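Local structure of mannose recognizing lectin (Marasmius oreades, 4TKC) at residues Y21-R33 / Y91-V103. The protein binds mannose as a fungal lectin of the bulb-type family. Numbering follows the deposited sequence.
Sequences YALISDSGRVEFR and YNLVCQNDGNLVV. With MAN (alpha-D-mannopyranose), chain D.
N97 reaches across to the type I turn S25-G28. From CB the side chain passes to CG, which is set anti to its own carbonyl carbon and lies 3.8 Å from S27 CB. At the tip, OD1 accepts the backbone N-H of S27 at 2.9 Å with an N-H...O angle of 152°, the donor standing 38° above the carbonyl plane; N97 OD1 also lies 3.2 Å from S25 CB. ND2 gives a weak bond to a water that also donates to D26 OD2. A second water joins D26 N to C95 O, and a third links N97 O with S27 OG, so three waters bridge the turn S25-G28 to the end of strand 92-95 and to N97.

Deeper in, the contact turns apolar. V30 CG1 packs on C95 SG at 3.7 Å, and L23 CB meets C95 CB. L101 CD2 sits over one face of the F32 ring, 3.6 Å from its centroid and 19° off the normal, a CH-pi contact, while L93 CD2 approaches obliquely.

Two antiparallel hairpins from different four-stranded sheets thus meet in a bulb-type lectin, the β-prism II fold. On the second, Q96, D98 and N100 belong to the mannose pocket, as expected of this family's QxDxNxVxY motif.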
ATOM      1  N   TYR A  21       8.910   2.595  -3.008  1.00 13.98           N
ATOM      2  CA  TYR A  21       7.697   3.042  -3.664  1.00 15.13           C
ATOM      3  C   TYR A  21       7.548   4.551  -3.424  1.00 14.40           C
ATOM      4  O   TYR A  21       8.100   5.077  -2.453  1.00 15.39           O
ATOM      5  CB  TYR A  21       6.459   2.208  -3.207  1.00 14.36           C
ATOM      6  CG  TYR A  21       6.627   0.718  -3.474  1.00 15.38           C
ATOM      7  CD1 TYR A  21       7.482  -0.002  -2.666  1.00 13.70           C
ATOM      8  CD2 TYR A  21       6.243   0.161  -4.681  1.00 15.65           C
ATOM      9  CE1 TYR A  21       7.725  -1.345  -2.922  1.00 14.79           C
ATOM     10  CE2 TYR A  21       6.459  -1.203  -4.923  1.00 15.24           C
ATOM     11  CZ  TYR A  21       7.283  -1.894  -4.082  1.00 14.81           C
ATOM     12  OH  TYR A  21       7.567  -3.235  -4.315  1.00 16.66           O
ATOM     13  N   ALA A  22       6.669   5.151  -4.209  1.00 15.89           N
ATOM     14  CA  ALA A  22       6.513   6.633  -4.173  1.00 15.67           C
ATOM     15  C   ALA A  22       5.206   7.060  -4.800  1.00 14.04           C
ATOM     16  O   ALA A  22       4.686   6.359  -5.692  1.00 15.41           O
ATOM     17  CB  ALA A  22       7.684   7.318  -4.866  1.00 15.79           C
ATOM     18  N   LEU A  23       4.712   8.249  -4.410  1.00 15.77           N
ATOM     19  CA  LEU A  23       3.737   8.970  -5.222  1.00 14.54           C
ATOM     20  C   LEU A  23       4.546   9.789  -6.242  1.00 14.84           C
ATOM     21  O   LEU A  23       5.658  10.211  -5.936  1.00 16.60           O
ATOM     22  CB  LEU A  23       2.905   9.977  -4.401  1.00 15.23           C
ATOM     23  CG  LEU A  23       2.202   9.371  -3.183  1.00 15.26           C
ATOM     24  CD1 LEU A  23       1.396  10.369  -2.369  1.00 15.74           C
ATOM     25  CD2 LEU A  23       1.309   8.241  -3.668  1.00 15.90           C
ATOM     26  N   ILE A  24       3.941  10.011  -7.402  1.00 14.78           N
ATOM     27  CA  ILE A  24       4.546  10.828  -8.460  1.00 15.78           C
ATOM     28  C   ILE A  24       3.503  11.797  -9.002  1.00 15.43           C
ATOM     29  O   ILE A  24       2.345  11.479  -9.175  1.00 16.59           O
ATOM     30  CB  ILE A  24       5.121   9.913  -9.594  1.00 16.41           C
ATOM     31  CG1 ILE A  24       5.948  10.685 -10.632  1.00 18.16           C
ATOM     32  CG2 ILE A  24       4.019   9.086 -10.254  1.00 18.84           C
ATOM     33  CD1 ILE A  24       7.241  11.222 -10.075  1.00 17.16           C
ATOM     34  N   SER A  25       3.913  13.062  -9.132  1.00 15.39           N
ATOM     35  CA  SER A  25       3.056  14.076  -9.770  1.00 17.53           C
ATOM     36  C   SER A  25       2.779  13.699 -11.225  1.00 15.59           C
ATOM     37  O   SER A  25       3.596  13.018 -11.880  1.00 16.90           O
ATOM     38  CB  SER A  25       3.655  15.495  -9.693  1.00 17.08           C
ATOM     39  OG  SER A  25       4.867  15.575 -10.421  1.00 17.61           O
ATOM     40  N   ASP A  26       1.661  14.205 -11.742  1.00 15.70           N
ATOM     41  CA  ASP A  26       1.321  14.010 -13.143  1.00 16.71           C
ATOM     42  C   ASP A  26       2.458  14.450 -14.062  1.00 17.30           C
ATOM     43  O   ASP A  26       2.728  13.843 -15.093  1.00 18.00           O
ATOM     44  CB  ASP A  26       0.005  14.693 -13.520  1.00 18.27           C
ATOM     45  CG  ASP A  26      -1.188  14.134 -12.777  1.00 15.54           C
ATOM     46  OD1 ASP A  26      -1.138  12.959 -12.330  1.00 17.34           O
ATOM     47  OD2 ASP A  26      -2.141  14.924 -12.576  1.00 16.92           O
ATOM     48  N   SER A  27       3.137  15.517 -13.660  1.00 18.70           N
ATOM     49  CA  SER A  27       4.230  16.088 -14.434  1.00 18.64           C
ATOM     50  C   SER A  27       5.476  15.220 -14.441  1.00 19.62           C
ATOM     51  O   SER A  27       6.365  15.418 -15.276  1.00 20.33           O
ATOM     52  CB  SER A  27       4.638  17.453 -13.866  1.00 17.36           C
ATOM     53  OG  SER A  27       5.247  17.293 -12.588  1.00 19.07           O
ATOM     54  N   GLY A  28       5.570  14.292 -13.480  1.00 16.56           N
ATOM     55  CA  GLY A  28       6.807  13.544 -13.309  1.00 17.55           C
ATOM     56  C   GLY A  28       7.878  14.210 -12.458  1.00 15.80           C
ATOM     57  O   GLY A  28       8.919  13.594 -12.176  1.00 17.65           O
ATOM     58  N   ARG A  29       7.686  15.502 -12.135  1.00 17.18           N
ATOM     59  CA  ARG A  29       8.762  16.296 -11.496  1.00 15.96           C
ATOM     60  C   ARG A  29       8.795  16.166  -9.985  1.00 15.80           C
ATOM     61  O   ARG A  29       9.851  16.333  -9.387  1.00 18.23           O
ATOM     62  CB  ARG A  29       8.673  17.783 -11.862  1.00 19.43           C
ATOM     63  CG  ARG A  29       8.694  18.081 -13.362  1.00 19.01           C
ATOM     64  CD  ARG A  29       8.725  19.571 -13.668  1.00 18.59           C
ATOM     65  NE  ARG A  29       9.857  20.226 -13.000  1.00 19.35           N
ATOM     66  CZ  ARG A  29       9.926  21.515 -12.686  1.00 17.93           C
ATOM     67  NH1 ARG A  29       8.942  22.356 -13.014  1.00 21.27           N
ATOM     68  NH2 ARG A  29      10.906  21.882 -11.877  1.00 18.29           N
ATOM     69  N   VAL A  30       7.673  15.791  -9.373  1.00 17.32           N
ATOM     70  CA  VAL A  30       7.578  15.847  -7.923  1.00 17.11           C
ATOM     71  C   VAL A  30       7.281  14.419  -7.433  1.00 14.54           C
ATOM     72  O   VAL A  30       6.350  13.804  -7.932  1.00 16.05           O
ATOM     73  CB  VAL A  30       6.459  16.807  -7.461  1.00 15.88           C
ATOM     74  CG1 VAL A  30       6.504  16.987  -5.942  1.00 18.17           C
ATOM     75  CG2 VAL A  30       6.582  18.185  -8.152  1.00 18.27           C
ATOM     76  N   GLU A  31       8.112  13.931  -6.514  1.00 16.83           N
ATOM     77  CA  GLU A  31       8.042  12.533  -6.077  1.00 15.94           C
ATOM     78  C   GLU A  31       8.134  12.503  -4.565  1.00 14.87           C
ATOM     79  O   GLU A  31       9.086  13.007  -3.949  1.00 16.38           O
ATOM     80  CB  GLU A  31       9.178  11.745  -6.729  1.00 17.34           C
ATOM     81  CG  GLU A  31       9.003  10.228  -6.608  1.00 19.00           C
ATOM     82  CD  GLU A  31      10.055   9.474  -7.384  1.00 18.31           C
ATOM     83  OE1 GLU A  31      11.245   9.800  -7.228  1.00 20.65           O
ATOM     84  OE2 GLU A  31       9.707   8.468  -8.032  1.00 19.27           O
ATOM     85  N   PHE A  32       7.213  11.736  -3.967  1.00 15.20           N
ATOM     86  CA  PHE A  32       7.127  11.553  -2.532  1.00 13.93           C
ATOM     87  C   PHE A  32       7.492  10.089  -2.260  1.00 14.42           C
ATOM     88  O   PHE A  32       6.720   9.148  -2.527  1.00 16.30           O
ATOM     89  CB  PHE A  32       5.726  11.838  -2.037  1.00 13.92           C
ATOM     90  CG  PHE A  32       5.559  11.689  -0.550  1.00 15.00           C
ATOM     91  CD1 PHE A  32       6.368  12.374   0.347  1.00 15.00           C
ATOM     92  CD2 PHE A  32       4.665  10.766  -0.036  1.00 18.11           C
ATOM     93  CE1 PHE A  32       6.190  12.263   1.709  1.00 17.35           C
ATOM     94  CE2 PHE A  32       4.498  10.640   1.328  1.00 19.93           C
ATOM     95  CZ  PHE A  32       5.253  11.393   2.195  1.00 17.06           C
ATOM     96  N   ARG A  33       8.688   9.908  -1.714  1.00 15.08           N
ATOM     97  CA  ARG A  33       9.342   8.600  -1.637  1.00 16.11           C
ATOM     98  C   ARG A  33       9.444   8.099  -0.221  1.00 15.67           C
ATOM     99  O   ARG A  33       9.745   8.857   0.707  1.00 16.17           O
ATOM    100  CB  ARG A  33      10.807   8.786  -2.081  1.00 23.16           C
ATOM    101  CG  ARG A  33      11.038   9.400  -3.427  1.00 23.72           C
ATOM    102  CD  ARG A  33      12.509   9.759  -3.614  1.00 21.38           C
ATOM    103  NE  ARG A  33      12.685  10.332  -4.942  1.00 26.81           N
ATOM    104  CZ  ARG A  33      13.819  10.805  -5.437  1.00 26.51           C
ATOM    105  NH1 ARG A  33      14.917  10.875  -4.672  1.00 27.82           N
ATOM    106  NH2 ARG A  33      13.826  11.252  -6.701  1.00 32.53           N
ATOM    107  N   TYR A  91     -10.440  11.091   2.898  1.00 14.32           N
ATOM    108  CA  TYR A  91      -9.138  11.792   2.999  1.00 13.76           C
ATOM    109  C   TYR A  91      -8.198  11.256   1.937  1.00 13.36           C
ATOM    110  O   TYR A  91      -8.245  10.035   1.606  1.00 16.72           O
ATOM    111  CB  TYR A  91      -8.557  11.533   4.392  1.00 15.10           C
ATOM    112  CG  TYR A  91      -9.261  12.257   5.511  1.00 15.45           C
ATOM    113  CD1 TYR A  91     -10.343  11.699   6.162  1.00 16.44           C
ATOM    114  CD2 TYR A  91      -8.844  13.556   5.875  1.00 16.59           C
ATOM    115  CE1 TYR A  91     -11.033  12.367   7.145  1.00 15.34           C
ATOM    116  CE2 TYR A  91      -9.526  14.247   6.849  1.00 17.97           C
ATOM    117  CZ  TYR A  91     -10.607  13.674   7.477  1.00 17.04           C
ATOM    118  OH  TYR A  91     -11.250  14.395   8.440  1.00 17.78           O
ATOM    119  N   ASN A  92      -7.328  12.110   1.405  1.00 15.72           N
ATOM    120  CA  ASN A  92      -6.383  11.704   0.395  1.00 17.57           C
ATOM    121  C   ASN A  92      -5.112  12.456   0.597  1.00 13.72           C
ATOM    122  O   ASN A  92      -5.185  13.686   0.910  1.00 16.09           O
ATOM    123  CB  ASN A  92      -6.938  12.002  -0.986  1.00 18.97           C
ATOM    124  CG  ASN A  92      -7.997  11.012  -1.403  1.00 15.02           C
ATOM    125  OD1 ASN A  92      -7.683   9.924  -1.885  1.00 18.17           O
ATOM    126  ND2 ASN A  92      -9.249  11.404  -1.254  1.00 17.23           N
ATOM    127  N   LEU A  93      -3.966  11.861   0.314  1.00 13.84           N
ATOM    128  CA  LEU A  93      -2.693  12.595   0.323  1.00 13.41           C
ATOM    129  C   LEU A  93      -2.294  12.745  -1.133  1.00 14.12           C
ATOM    130  O   LEU A  93      -2.129  11.737  -1.839  1.00 13.83           O
ATOM    131  CB  LEU A  93      -1.603  11.826   1.112  1.00 15.10           C
ATOM    132  CG  LEU A  93      -0.168  12.344   1.082  1.00 15.15           C
ATOM    133  CD1 LEU A  93      -0.103  13.496   2.060  1.00 16.77           C
ATOM    134  CD2 LEU A  93       0.887  11.289   1.425  1.00 15.80           C
ATOM    135  N   VAL A  94      -2.107  14.016  -1.576  1.00 13.69           N
ATOM    136  CA  VAL A  94      -1.857  14.259  -2.976  1.00 13.59           C
ATOM    137  C   VAL A  94      -0.486  14.918  -3.200  1.00 14.20           C
ATOM    138  O   VAL A  94      -0.152  15.977  -2.590  1.00 16.42           O
ATOM    139  CB  VAL A  94      -2.945  15.161  -3.625  1.00 15.51           C
ATOM    140  CG1 VAL A  94      -2.701  15.309  -5.110  1.00 16.78           C
ATOM    141  CG2 VAL A  94      -4.327  14.567  -3.408  1.00 14.69           C
ATOM    142  N   CYS A  95       0.272  14.355  -4.135  1.00 13.51           N
ATOM    143  CA  CYS A  95       1.601  14.851  -4.534  1.00 16.00           C
ATOM    144  C   CYS A  95       1.360  15.671  -5.803  1.00 17.10           C
ATOM    145  O   CYS A  95       1.132  15.089  -6.887  1.00 15.92           O
ATOM    146  CB  CYS A  95       2.547  13.661  -4.810  1.00 16.51           C
ATOM    147  SG  CYS A  95       4.249  14.112  -5.226  1.00 17.85           S
ATOM    148  N   GLN A  96       1.408  17.009  -5.661  1.00 15.47           N
ATOM    149  CA  GLN A  96       0.929  17.891  -6.747  1.00 16.76           C
ATOM    150  C   GLN A  96       2.070  18.388  -7.654  1.00 14.36           C
ATOM    151  O   GLN A  96       3.244  18.447  -7.225  1.00 16.35           O
ATOM    152  CB  GLN A  96       0.198  19.102  -6.150  1.00 15.73           C
ATOM    153  CG  GLN A  96      -1.061  18.730  -5.394  1.00 17.62           C
ATOM    154  CD  GLN A  96      -1.839  19.876  -4.782  1.00 18.56           C
ATOM    155  OE1 GLN A  96      -1.328  21.033  -4.692  1.00 20.61           O
ATOM    156  NE2 GLN A  96      -3.108  19.685  -4.591  1.00 16.14           N
ATOM    157  N   ASN A  97       1.689  18.754  -8.884  1.00 15.66           N
ATOM    158  CA  ASN A  97       2.620  19.340  -9.823  1.00 16.94           C
ATOM    159  C   ASN A  97       3.266  20.644  -9.311  1.00 18.36           C
ATOM    160  O   ASN A  97       4.420  20.896  -9.630  1.00 18.48           O
ATOM    161  CB  ASN A  97       1.945  19.679 -11.151  1.00 16.52           C
ATOM    162  CG  ASN A  97       1.502  18.476 -11.938  1.00 17.85           C
ATOM    163  OD1 ASN A  97       1.976  17.349 -11.739  1.00 21.74           O
ATOM    164  ND2 ASN A  97       0.594  18.712 -12.869  1.00 20.89           N
ATOM    165  N   ASP A  98       2.588  21.334  -8.389  1.00 17.29           N
ATOM    166  CA  ASP A  98       3.157  22.601  -7.894  1.00 17.02           C
ATOM    167  C   ASP A  98       4.230  22.387  -6.834  1.00 18.99           C
ATOM    168  O   ASP A  98       4.903  23.390  -6.428  1.00 20.14           O
ATOM    169  CB  ASP A  98       2.081  23.586  -7.451  1.00 17.43           C
ATOM    170  CG  ASP A  98       1.318  23.177  -6.214  1.00 18.54           C
ATOM    171  OD1 ASP A  98       1.540  22.069  -5.649  1.00 19.04           O
ATOM    172  OD2 ASP A  98       0.362  23.946  -5.889  1.00 20.77           O
ATOM    173  N   GLY A  99       4.378  21.101  -6.415  1.00 16.97           N
ATOM    174  CA  GLY A  99       5.419  20.764  -5.469  1.00 17.56           C
ATOM    175  C   GLY A  99       4.895  20.516  -4.069  1.00 16.26           C
ATOM    176  O   GLY A  99       5.623  20.065  -3.171  1.00 16.90           O
ATOM    177  N   ASN A 100       3.657  20.932  -3.864  1.00 16.59           N
ATOM    178  CA  ASN A 100       3.041  20.814  -2.561  1.00 15.83           C
ATOM    179  C   ASN A 100       2.538  19.373  -2.364  1.00 15.96           C
ATOM    180  O   ASN A 100       2.003  18.775  -3.312  1.00 15.93           O
ATOM    181  CB  ASN A 100       1.859  21.773  -2.423  1.00 16.27           C
ATOM    182  CG  ASN A 100       1.786  22.431  -1.064  1.00 18.72           C
ATOM    183  OD1 ASN A 100       2.581  22.143  -0.164  1.00 18.40           O
ATOM    184  ND2 ASN A 100       0.818  23.341  -0.910  1.00 19.50           N
ATOM    185  N   LEU A 101       2.682  18.896  -1.134  1.00 15.38           N
ATOM    186  CA  LEU A 101       2.142  17.551  -0.751  1.00 15.35           C
ATOM    187  C   LEU A 101       1.056  17.922   0.264  1.00 17.46           C
ATOM    188  O   LEU A 101       1.328  18.570   1.297  1.00 15.96           O
ATOM    189  CB  LEU A 101       3.246  16.736  -0.137  1.00 16.75           C
ATOM    190  CG  LEU A 101       2.788  15.319   0.306  1.00 17.45           C
ATOM    191  CD1 LEU A 101       2.577  14.400  -0.885  1.00 15.69           C
ATOM    192  CD2 LEU A 101       3.811  14.754   1.277  1.00 17.95           C
ATOM    193  N   VAL A 102      -0.171  17.471  -0.008  1.00 15.14           N
ATOM    194  CA  VAL A 102      -1.343  17.946   0.665  1.00 13.94           C
ATOM    195  C   VAL A 102      -2.237  16.785   1.153  1.00 13.89           C
ATOM    196  O   VAL A 102      -2.552  15.881   0.368  1.00 15.30           O
ATOM    197  CB  VAL A 102      -2.186  18.886  -0.252  1.00 16.10           C
ATOM    198  CG1 VAL A 102      -3.295  19.561   0.537  1.00 14.69           C
ATOM    199  CG2 VAL A 102      -1.329  19.953  -0.939  1.00 15.24           C
ATOM    200  N   VAL A 103      -2.676  16.872   2.417  1.00 14.33           N
ATOM    201  CA  VAL A 103      -3.790  16.013   2.916  1.00 14.74           C
ATOM    202  C   VAL A 103      -5.072  16.802   2.725  1.00 15.71           C
ATOM    203  O   VAL A 103      -5.239  17.899   3.307  1.00 17.37           O
ATOM    204  CB  VAL A 103      -3.663  15.624   4.395  1.00 15.19           C
ATOM    205  CG1 VAL A 103      -4.884  14.807   4.802  1.00 16.04           C
ATOM    206  CG2 VAL A 103      -2.377  14.833   4.658  1.00 15.07           C
TER
HETATM  207  C1  MAN D 203      -1.474  25.896  -2.440  1.00 18.99           C
HETATM  208  C2  MAN D 203      -1.690  24.837  -3.514  1.00 20.18           C
HETATM  209  C3  MAN D 203      -3.051  24.186  -3.288  1.00 18.07           C
HETATM  210  C4  MAN D 203      -3.136  23.618  -1.861  1.00 17.41           C
HETATM  211  C5  MAN D 203      -2.857  24.731  -0.846  1.00 18.32           C
HETATM  212  C6  MAN D 203      -2.770  24.183   0.557  1.00 18.97           C
HETATM  213  O1  MAN D 203      -2.381  26.965  -2.615  1.00 22.40           O
HETATM  214  O2  MAN D 203      -0.631  23.924  -3.436  1.00 16.87           O
HETATM  215  O3  MAN D 203      -3.201  23.145  -4.226  1.00 17.98           O
HETATM  216  O4  MAN D 203      -4.422  23.057  -1.656  1.00 17.45           O
HETATM  217  O5  MAN D 203      -1.626  25.393  -1.140  1.00 18.61           O
HETATM  218  O6  MAN D 203      -2.697  25.244   1.484  1.00 24.91           O
HETATM  219  O   HOH W   1       0.003  15.470  -9.691  1.00 18.17           O
HETATM  220  O   HOH W   2      -2.034  17.233 -13.926  1.00 20.17           O
HETATM  221  O   HOH W   3       5.673  19.719 -11.681  1.00 18.52           O